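Local coordinates for protein intimin (PDB 6TQD) that probably holds the receptor-binding tip of this bacterial adhesin away from the outer membrane by means of extended, Ig-like passenger domains, at residues Ile130-Thr135 against Val174-Asp179; Leu44-Gly49 against Asn75-Thr80; Asp108-Thr113 against Thr190-Ser195. All blocks are in the same frame, centred on the assembly; numbering follows the deposited sequence.

Contact 1 of 3, residues Ile130-Thr135 against Val174-Asp179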
loop_
_atom_site.group_PDB
_atom_site.type_symbol
_atom_site.label_atom_id
_atom_site.label_comp_id
_atom_site.label_asym_id
_atom_site.label_seq_id
_atom_site.Cartn_x
_atom_site.Cartn_y
_atom_site.Cartn_z
ATOM N N ILE A 130 24.282 -10.301 6.649
ATOM C CA ILE A 130 22.851 -10.059 6.827
ATOM C C ILE A 130 22.319 -9.568 5.490
ATOM O O ILE A 130 22.822 -8.582 4.939
ATOM C CB ILE A 130 22.598 -9.034 7.939
ATOM C CG1 ILE A 130 23.121 -9.563 9.283
ATOM C CG2 ILE A 130 21.113 -8.695 8.019
ATOM C CD1 ILE A 130 22.954 -8.590 10.434
ATOM N N THR A 131 21.307 -10.250 4.958
ATOM C CA THR A 131 20.775 -9.929 3.639
ATOM C C THR A 131 19.466 -9.172 3.793
ATOM O O THR A 131 18.546 -9.637 4.478
ATOM C CB THR A 131 20.558 -11.185 2.802
ATOM O OG1 THR A 131 21.813 -11.872 2.669
ATOM C CG2 THR A 131 20.029 -10.828 1.431
ATOM N N TYR A 132 19.383 -8.026 3.134
ATOM C CA TYR A 132 18.215 -7.153 3.187
ATOM C C TYR A 132 17.444 -7.243 1.882
ATOM O O TYR A 132 18.029 -7.363 0.807
ATOM C CB TYR A 132 18.637 -5.704 3.405
ATOM C CG TYR A 132 19.156 -5.389 4.785
ATOM C CD1 TYR A 132 20.439 -5.758 5.179
ATOM C CD2 TYR A 132 18.369 -4.700 5.694
ATOM C CE1 TYR A 132 20.908 -5.457 6.452
ATOM C CE2 TYR A 132 18.830 -4.396 6.961
ATOM C CZ TYR A 132 20.105 -4.773 7.335
ATOM O OH TYR A 132 20.585 -4.477 8.596
ATOM N N THR A 133 16.118 -7.148 1.982
ATOM C CA THR A 133 15.233 -7.178 0.830
ATOM C C THR A 133 14.337 -5.953 0.912
ATOM O O THR A 133 13.653 -5.756 1.916
ATOM C CB THR A 133 14.374 -8.446 0.818
ATOM O OG1 THR A 133 15.211 -9.604 0.783
ATOM C CG2 THR A 133 13.451 -8.453 -0.401
ATOM N N ALA A 134 14.360 -5.142 -0.130
ATOM C CA ALA A 134 13.454 -4.020 -0.283
ATOM C C ALA A 134 12.381 -4.390 -1.291
ATOM O O ALA A 134 12.677 -4.975 -2.341
ATOM C CB ALA A 134 14.198 -2.793 -0.802
ATOM N N THR A 135 11.137 -4.074 -0.955
ATOM C CA THR A 135 10.003 -4.243 -1.850
ATOM C C THR A 135 9.514 -2.873 -2.282
ATOM O O THR A 135 9.304 -1.992 -1.440
ATOM C CB THR A 135 8.877 -5.012 -1.156
ATOM O OG1 THR A 135 9.368 -6.267 -0.675
ATOM C CG2 THR A 135 7.747 -5.283 -2.150
ATOM N N VAL A 174 20.486 -6.599 -0.931
ATOM C CA VAL A 174 21.853 -6.160 -0.648
ATOM C C VAL A 174 22.293 -6.894 0.613
ATOM O O VAL A 174 21.464 -7.316 1.414
ATOM C CB VAL A 174 21.911 -4.624 -0.466
ATOM C CG1 VAL A 174 21.143 -4.197 0.777
ATOM C CG2 VAL A 174 23.351 -4.136 -0.414
ATOM N N THR A 175 23.614 -7.043 0.799
ATOM C CA THR A 175 24.132 -7.693 1.997
ATOM C C THR A 175 24.941 -6.703 2.834
ATOM O O THR A 175 25.444 -5.696 2.331
ATOM C CB THR A 175 24.991 -8.929 1.694
ATOM O OG1 THR A 175 26.276 -8.527 1.202
ATOM C CG2 THR A 175 24.304 -9.835 0.670
ATOM N N LEU A 176 25.020 -6.997 4.128
ATOM C CA LEU A 176 25.686 -6.167 5.122
ATOM C C LEU A 176 26.596 -7.051 5.966
ATOM O O LEU A 176 26.179 -8.124 6.400
ATOM C CB LEU A 176 24.635 -5.514 6.025
ATOM C CG LEU A 176 25.169 -4.521 7.045
ATOM C CD1 LEU A 176 25.514 -3.205 6.357
ATOM C CD2 LEU A 176 24.170 -4.314 8.175
ATOM N N LYS A 177 27.825 -6.594 6.197
ATOM C CA LYS A 177 28.793 -7.294 7.043
ATOM C C LYS A 177 29.484 -6.265 7.925
ATOM O O LYS A 177 29.527 -5.075 7.600
ATOM C CB LYS A 177 29.858 -8.025 6.210
ATOM C CG LYS A 177 29.300 -9.052 5.236
ATOM C CD LYS A 177 30.375 -9.572 4.294
ATOM C CE LYS A 177 29.793 -10.550 3.284
ATOM N NZ LYS A 177 30.826 -11.064 2.342
ATOM N N SER A 178 30.047 -6.721 9.042
ATOM C CA SER A 178 30.753 -5.795 9.924
ATOM C C SER A 178 31.801 -6.528 10.744
ATOM O O SER A 178 31.592 -7.678 11.141
ATOM C CB SER A 178 29.795 -5.074 10.879
ATOM O OG SER A 178 30.500 -4.150 11.688
ATOM N N ASP A 179 32.919 -5.841 10.990
ATOM C CA ASP A 179 33.988 -6.287 11.875
ATOM C C ASP A 179 33.879 -5.716 13.286
ATOM O O ASP A 179 34.765 -5.964 14.109
ATOM C CB ASP A 179 35.345 -5.854 11.301
ATOM C CG ASP A 179 35.743 -6.641 10.075
ATOM O OD1 ASP A 179 35.977 -7.864 10.199
ATOM O OD2 ASP A 179 35.825 -6.038 8.983
#
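Ile130, Thr131 and Tyr132 face Leu176, Thr175 and Val174 across two antiparallel strands in one sheet of a bacterial Ig-like sandwich, an arrangement in which backbone ladder and core packing are built together. The first and last of these pairs are hydrogen-bonded. Tyr132 N gives the straightest link, meeting Val174 O at 2.8 Å with an N-H...O angle of 174°, and at the other end of the ladder Ile130 N reaches Leu176 O at 2.9 Å.

The Tyr132 side chain shows what such a ladder supports. Its CB lies 3.9 Å from Val174 CG1. CG stands anti to the carbonyl carbon (chi1 -72°); beyond it, the CE1 side of the ring faces Leu176. Here Tyr132 CE1 meets Leu176 CB at 3.8 Å, and at the tip Tyr132 OH comes to 3.6 Å from Leu176 CD2, the hydroxyl resting against a methyl group. Val186 and Val202, from strands of the opposing sheet, also touch the tyrosine, and Phe115 meets its ring, so this face belongs to the sandwich core. On the other, partly exposed face, Thr131 OG1 stands 3.8 Å from Thr175 CG2.

Contact 2 of 3, residues Leu44-Gly49 against Asn75-Thr80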
loop_
_atom_site.group_PDB
_atom_site.type_symbol
_atom_site.label_atom_id
_atom_site.label_comp_id
_atom_site.label_asym_id
_atom_site.label_seq_id
_atom_site.Cartn_x
_atom_site.Cartn_y
_atom_site.Cartn_z
ATOM N N LEU A 44 -14.672 -4.338 3.453
ATOM C CA LEU A 44 -14.158 -3.287 4.315
ATOM C C LEU A 44 -14.530 -3.521 5.769
ATOM O O LEU A 44 -13.727 -3.259 6.670
ATOM C CB LEU A 44 -14.703 -1.913 3.910
ATOM C CG LEU A 44 -14.166 -1.241 2.666
ATOM C CD1 LEU A 44 -15.017 -0.010 2.366
ATOM C CD2 LEU A 44 -12.704 -0.869 2.836
ATOM N N ARG A 45 -15.751 -3.989 6.019
ATOM C CA ARG A 45 -16.201 -4.164 7.396
ATOM C C ARG A 45 -15.413 -5.248 8.116
ATOM O O ARG A 45 -15.301 -5.202 9.341
ATOM C CB ARG A 45 -17.700 -4.436 7.445
ATOM C CG ARG A 45 -18.489 -3.267 6.922
ATOM C CD ARG A 45 -19.964 -3.339 7.237
ATOM N NE ARG A 45 -20.629 -2.219 6.575
ATOM C CZ ARG A 45 -21.048 -1.105 7.174
ATOM N NH1 ARG A 45 -20.938 -0.944 8.488
ATOM N NH2 ARG A 45 -21.614 -0.155 6.443
ATOM N N SER A 46 -14.879 -6.221 7.378
ATOM C CA SER A 46 -14.047 -7.248 7.998
ATOM C C SER A 46 -12.901 -6.626 8.776
ATOM O O SER A 46 -12.420 -7.210 9.758
ATOM C CB SER A 46 -13.490 -8.181 6.922
ATOM O OG SER A 46 -12.443 -7.550 6.201
ATOM N N GLN A 47 -12.446 -5.445 8.358
ATOM C CA GLN A 47 -11.334 -4.761 9.006
ATOM C C GLN A 47 -11.731 -3.418 9.612
ATOM O O GLN A 47 -10.858 -2.613 9.946
ATOM C CB GLN A 47 -10.159 -4.620 8.031
ATOM C CG GLN A 47 -9.410 -5.915 7.792
ATOM C CD GLN A 47 -8.762 -6.407 9.067
ATOM O OE1 GLN A 47 -8.432 -5.612 9.948
ATOM N NE2 GLN A 47 -8.605 -7.718 9.187
ATOM N N GLY A 48 -13.028 -3.173 9.798
ATOM C CA GLY A 48 -13.484 -1.994 10.496
ATOM C C GLY A 48 -13.676 -0.755 9.649
ATOM O O GLY A 48 -13.909 0.323 10.207
ATOM N N GLY A 49 -13.575 -0.866 8.330
ATOM C CA GLY A 49 -13.916 0.231 7.451
ATOM C C GLY A 49 -15.353 0.103 6.997
ATOM O O GLY A 49 -16.072 -0.820 7.377
ATOM N N ASN A 75 -4.655 -5.676 2.318
ATOM C CA ASN A 75 -4.941 -4.241 2.265
ATOM C C ASN A 75 -5.653 -3.822 0.984
ATOM O O ASN A 75 -5.654 -2.645 0.640
ATOM C CB ASN A 75 -3.682 -3.412 2.522
ATOM C CG ASN A 75 -3.129 -3.660 3.891
ATOM O OD1 ASN A 75 -3.778 -3.354 4.898
ATOM N ND2 ASN A 75 -1.935 -4.260 3.957
ATOM N N VAL A 76 -6.257 -4.780 0.278
ATOM C CA VAL A 76 -7.089 -4.522 -0.885
ATOM C C VAL A 76 -8.491 -5.019 -0.571
ATOM O O VAL A 76 -8.663 -6.148 -0.106
ATOM C CB VAL A 76 -6.531 -5.218 -2.139
ATOM C CG1 VAL A 76 -7.410 -4.941 -3.331
ATOM C CG2 VAL A 76 -5.124 -4.738 -2.427
ATOM N N TYR A 77 -9.489 -4.178 -0.821
ATOM C CA TYR A 77 -10.866 -4.471 -0.453
ATOM C C TYR A 77 -11.747 -4.250 -1.669
ATOM O O TYR A 77 -11.746 -3.159 -2.240
ATOM C CB TYR A 77 -11.317 -3.579 0.707
ATOM C CG TYR A 77 -10.416 -3.728 1.901
ATOM C CD1 TYR A 77 -10.623 -4.743 2.819
ATOM C CD2 TYR A 77 -9.342 -2.884 2.079
ATOM C CE1 TYR A 77 -9.786 -4.909 3.902
ATOM C CE2 TYR A 77 -8.494 -3.034 3.170
ATOM C CZ TYR A 77 -8.727 -4.041 4.070
ATOM O OH TYR A 77 -7.890 -4.210 5.146
ATOM N N LYS A 78 -12.491 -5.278 -2.059
ATOM C CA LYS A 78 -13.367 -5.218 -3.221
ATOM C C LYS A 78 -14.789 -5.061 -2.703
ATOM O O LYS A 78 -15.260 -5.889 -1.909
ATOM C CB LYS A 78 -13.262 -6.501 -4.046
ATOM C CG LYS A 78 -11.863 -6.812 -4.566
ATOM C CD LYS A 78 -11.512 -6.083 -5.835
ATOM C CE LYS A 78 -10.126 -6.490 -6.332
ATOM N NZ LYS A 78 -9.709 -5.721 -7.538
ATOM N N VAL A 79 -15.465 -3.987 -3.125
ATOM C CA VAL A 79 -16.837 -3.714 -2.726
ATOM C C VAL A 79 -17.649 -3.489 -4.000
ATOM O O VAL A 79 -17.102 -3.241 -5.076
ATOM C CB VAL A 79 -16.949 -2.488 -1.797
ATOM C CG1 VAL A 79 -16.058 -2.660 -0.571
ATOM C CG2 VAL A 79 -16.567 -1.219 -2.549
ATOM N N THR A 80 -18.977 -3.583 -3.875
ATOM C CA THR A 80 -19.841 -3.464 -5.033
ATOM C C THR A 80 -20.984 -2.492 -4.757
ATOM O O THR A 80 -21.491 -2.404 -3.638
ATOM C CB THR A 80 -20.421 -4.814 -5.496
ATOM O OG1 THR A 80 -20.992 -5.504 -4.383
ATOM C CG2 THR A 80 -19.336 -5.665 -6.138
#
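Leu44 lies obliquely against Tyr77 where a short helix closes over the strand 76-85 in the N-terminal sandwich. Its CD2 does most of the touching, 3.7 Å from Tyr77 CB and 3.8 Å from Tyr77 CG. Leu44 CG and the second methyl, CD1, meet Val79 CG1, the closer approach being CG at 4.0 Å. One leucine thus spans two residues that point the same way from the strand, and Ile51 and Pro67 help to enclose it.

Gln47 addresses the opposite end of the tyrosine. Its chain runs at about a right angle to the Tyr77 side chain, its CG near the plane of the ring and 3.5 Å from Tyr77 OH. The chain bends at chi2 (-64°), and its end leads away from the strand, with the amide plane 45° from the ring. Just after Gln47, a Schellman motif with Gly48 at positive phi ends the helix: Gly49 N donates to Leu44 O at 2.9 Å, and Gln47 N reaches the same oxygen from the opposite face of its plane. Across the contact carbon meets carbon or, at Gln47, the Tyr77 hydroxyl, so dispersion and apolar burial hold it rather than directed bonds.

Contact 3 of 3, residues Asp108-Thr113 against Thr190-Ser195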
loop_
_atom_site.group_PDB
_atom_site.type_symbol
_atom_site.label_atom_id
_atom_site.label_comp_id
_atom_site.label_asym_id
_atom_site.label_seq_id
_atom_site.Cartn_x
_atom_site.Cartn_y
_atom_site.Cartn_z
ATOM N N ASP A 108 0.107 6.885 -5.114
ATOM C CA ASP A 108 0.550 7.033 -6.490
ATOM C C ASP A 108 2.067 7.083 -6.625
ATOM O O ASP A 108 2.576 7.249 -7.744
ATOM C CB ASP A 108 -0.034 8.268 -7.201
ATOM C CG ASP A 108 -1.545 8.197 -7.358
ATOM O OD1 ASP A 108 -2.198 9.269 -7.325
ATOM O OD2 ASP A 108 -2.086 7.080 -7.507
ATOM N N GLN A 109 2.810 6.921 -5.538
ATOM C CA GLN A 109 4.263 6.999 -5.588
ATOM C C GLN A 109 4.844 5.610 -5.827
ATOM O O GLN A 109 4.326 4.616 -5.316
ATOM C CB GLN A 109 4.786 7.539 -4.262
ATOM C CG GLN A 109 6.302 7.641 -4.179
ATOM C CD GLN A 109 6.763 8.010 -2.788
ATOM O OE1 GLN A 109 7.011 9.171 -2.492
ATOM N NE2 GLN A 109 6.835 7.023 -1.925
ATOM N N VAL A 110 5.907 5.545 -6.631
ATOM C CA VAL A 110 6.722 4.333 -6.744
ATOM C C VAL A 110 7.713 4.391 -5.581
ATOM O O VAL A 110 8.684 5.144 -5.629
ATOM C CB VAL A 110 7.426 4.242 -8.095
ATOM C CG1 VAL A 110 8.338 3.028 -8.134
ATOM C CG2 VAL A 110 6.397 4.193 -9.228
ATOM N N GLY A 111 7.462 3.613 -4.531
ATOM C CA GLY A 111 8.214 3.754 -3.303
ATOM C C GLY A 111 8.483 2.418 -2.634
ATOM O O GLY A 111 7.795 1.424 -2.865
ATOM N N VAL A 112 9.510 2.421 -1.787
ATOM C CA VAL A 112 9.835 1.251 -0.970
ATOM C C VAL A 112 8.777 1.117 0.116
ATOM O O VAL A 112 8.570 2.033 0.924
ATOM C CB VAL A 112 11.225 1.392 -0.345
ATOM C CG1 VAL A 112 11.540 0.173 0.539
ATOM C CG2 VAL A 112 12.286 1.563 -1.412
ATOM N N THR A 113 8.099 -0.025 0.150
ATOM C CA THR A 113 7.086 -0.253 1.174
ATOM C C THR A 113 7.578 -1.104 2.336
ATOM O O THR A 113 6.987 -1.050 3.417
ATOM C CB THR A 113 5.847 -0.932 0.573
ATOM O OG1 THR A 113 6.231 -2.166 -0.050
ATOM C CG2 THR A 113 5.189 -0.040 -0.460
ATOM N N THR A 190 13.863 4.895 -3.283
ATOM C CA THR A 190 13.688 5.060 -4.718
ATOM C C THR A 190 13.604 6.547 -5.052
ATOM O O THR A 190 13.392 7.406 -4.181
ATOM C CB THR A 190 12.425 4.347 -5.211
ATOM O OG1 THR A 190 11.296 4.877 -4.510
ATOM C CG2 THR A 190 12.529 2.853 -4.998
ATOM N N ALA A 191 13.735 6.842 -6.348
ATOM C CA ALA A 191 13.903 8.225 -6.797
ATOM C C ALA A 191 12.745 9.135 -6.378
ATOM O O ALA A 191 12.978 10.293 -6.013
ATOM C CB ALA A 191 14.060 8.260 -8.324
ATOM N N GLU A 192 11.504 8.636 -6.432
ATOM C CA GLU A 192 10.349 9.488 -6.145
ATOM C C GLU A 192 10.158 9.764 -4.652
ATOM O O GLU A 192 9.460 10.724 -4.298
ATOM C CB GLU A 192 9.060 8.878 -6.711
ATOM C CG GLU A 192 8.971 8.854 -8.225
ATOM C CD GLU A 192 7.667 8.246 -8.741
ATOM O OE1 GLU A 192 6.740 7.974 -7.941
ATOM O OE2 GLU A 192 7.569 8.016 -9.966
ATOM N N MET A 193 10.724 8.940 -3.770
ATOM C CA MET A 193 10.502 9.110 -2.341
ATOM C C MET A 193 11.163 10.386 -1.839
ATOM O O MET A 193 12.192 10.831 -2.363
ATOM C CB MET A 193 11.088 7.924 -1.572
ATOM C CG MET A 193 10.353 6.631 -1.813
ATOM S SD MET A 193 11.176 5.210 -1.138
ATOM C CE MET A 193 10.955 5.366 0.612
ATOM N N THR A 194 10.557 10.979 -0.807
ATOM C CA THR A 194 11.092 12.204 -0.214
ATOM C C THR A 194 12.234 11.916 0.754
ATOM O O THR A 194 13.075 12.794 0.987
ATOM C CB THR A 194 9.976 13.014 0.454
ATOM O OG1 THR A 194 9.357 12.246 1.495
ATOM C CG2 THR A 194 8.909 13.405 -0.572
ATOM N N SER A 195 12.246 10.725 1.354
ATOM C CA SER A 195 13.297 10.288 2.257
ATOM C C SER A 195 13.328 8.767 2.235
ATOM O O SER A 195 12.388 8.116 1.783
ATOM C CB SER A 195 13.057 10.807 3.678
ATOM O OG SER A 195 11.845 10.298 4.201
HETATM O O HOH W 1 4.563 7.498 -9.938
HETATM O O HOH W 2 8.309 9.539 0.329
#
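Thr190 opens the contact by meeting Val112 methyl to methyl, with CG2 of the threonine 3.8 Å from CG2 of the valine. Its hydroxyl OG1 points to Val110 O as a donor, although the position of that carbonyl is less certain.

Glu192 comes next. Its CG stands anti to the carbonyl carbon (chi1 -68°), and the extended chain beyond carries the carboxylate to the backbone of Val110. Val110 N donates to Glu192 OE1 at 2.9 Å, in a nearly straight bond (171°) that arrives from above the carboxylate, 46° out of its plane. A water lies 3.0 Å from both Asp108 O and Glu192 OE1, in position to join them. Alongside, the Gln109 and Glu192 side chains slide past each other in opposite directions, their flat ends far from parallel.

Thr190 to Met193 form a type I turn, and this turn sits in the connection between the antiparallel strands 182-189 and 197-205, the last two of the bacterial Ig-like sandwich. It is therefore the final hairpin that meets the start of the domain's first strand and the residues just before it.

Met193 crosses Gln109 at about a right angle, its CG 3.5 Å from Gln109 NE2. Its sulphur accepts weakly from two backbone N-H groups: Val112 N lies 3.3 Å from Met193 SD, and Thr190 N, within the turn, is the second donor. At Thr194 the backbone N gives its proton to a second water at 2.9 Å, and that water donates onward to Gln109 OE1 at 3.1 Å.

The three contacts sample two sandwich domains that follow one another along the chain. Contact 2 comes first and lies in the N-terminal domain, its centre about 35 Å from that of contact 1 and about 25 Å from that of contact 3. The other two share the bacterial Ig-like domain: contact 3 joins its first strand region to its last hairpin, and contact 1 falls between those ends in sequence. Their centres are about 20 Å apart, yet they touch, because strands 111-117 and 130-138 are neighbours in one sheet and Thr135 O probably bonds to Thr113 N. Contact 3 lies on the side nearer contact 2, and the domains are known to keep an extended conformation.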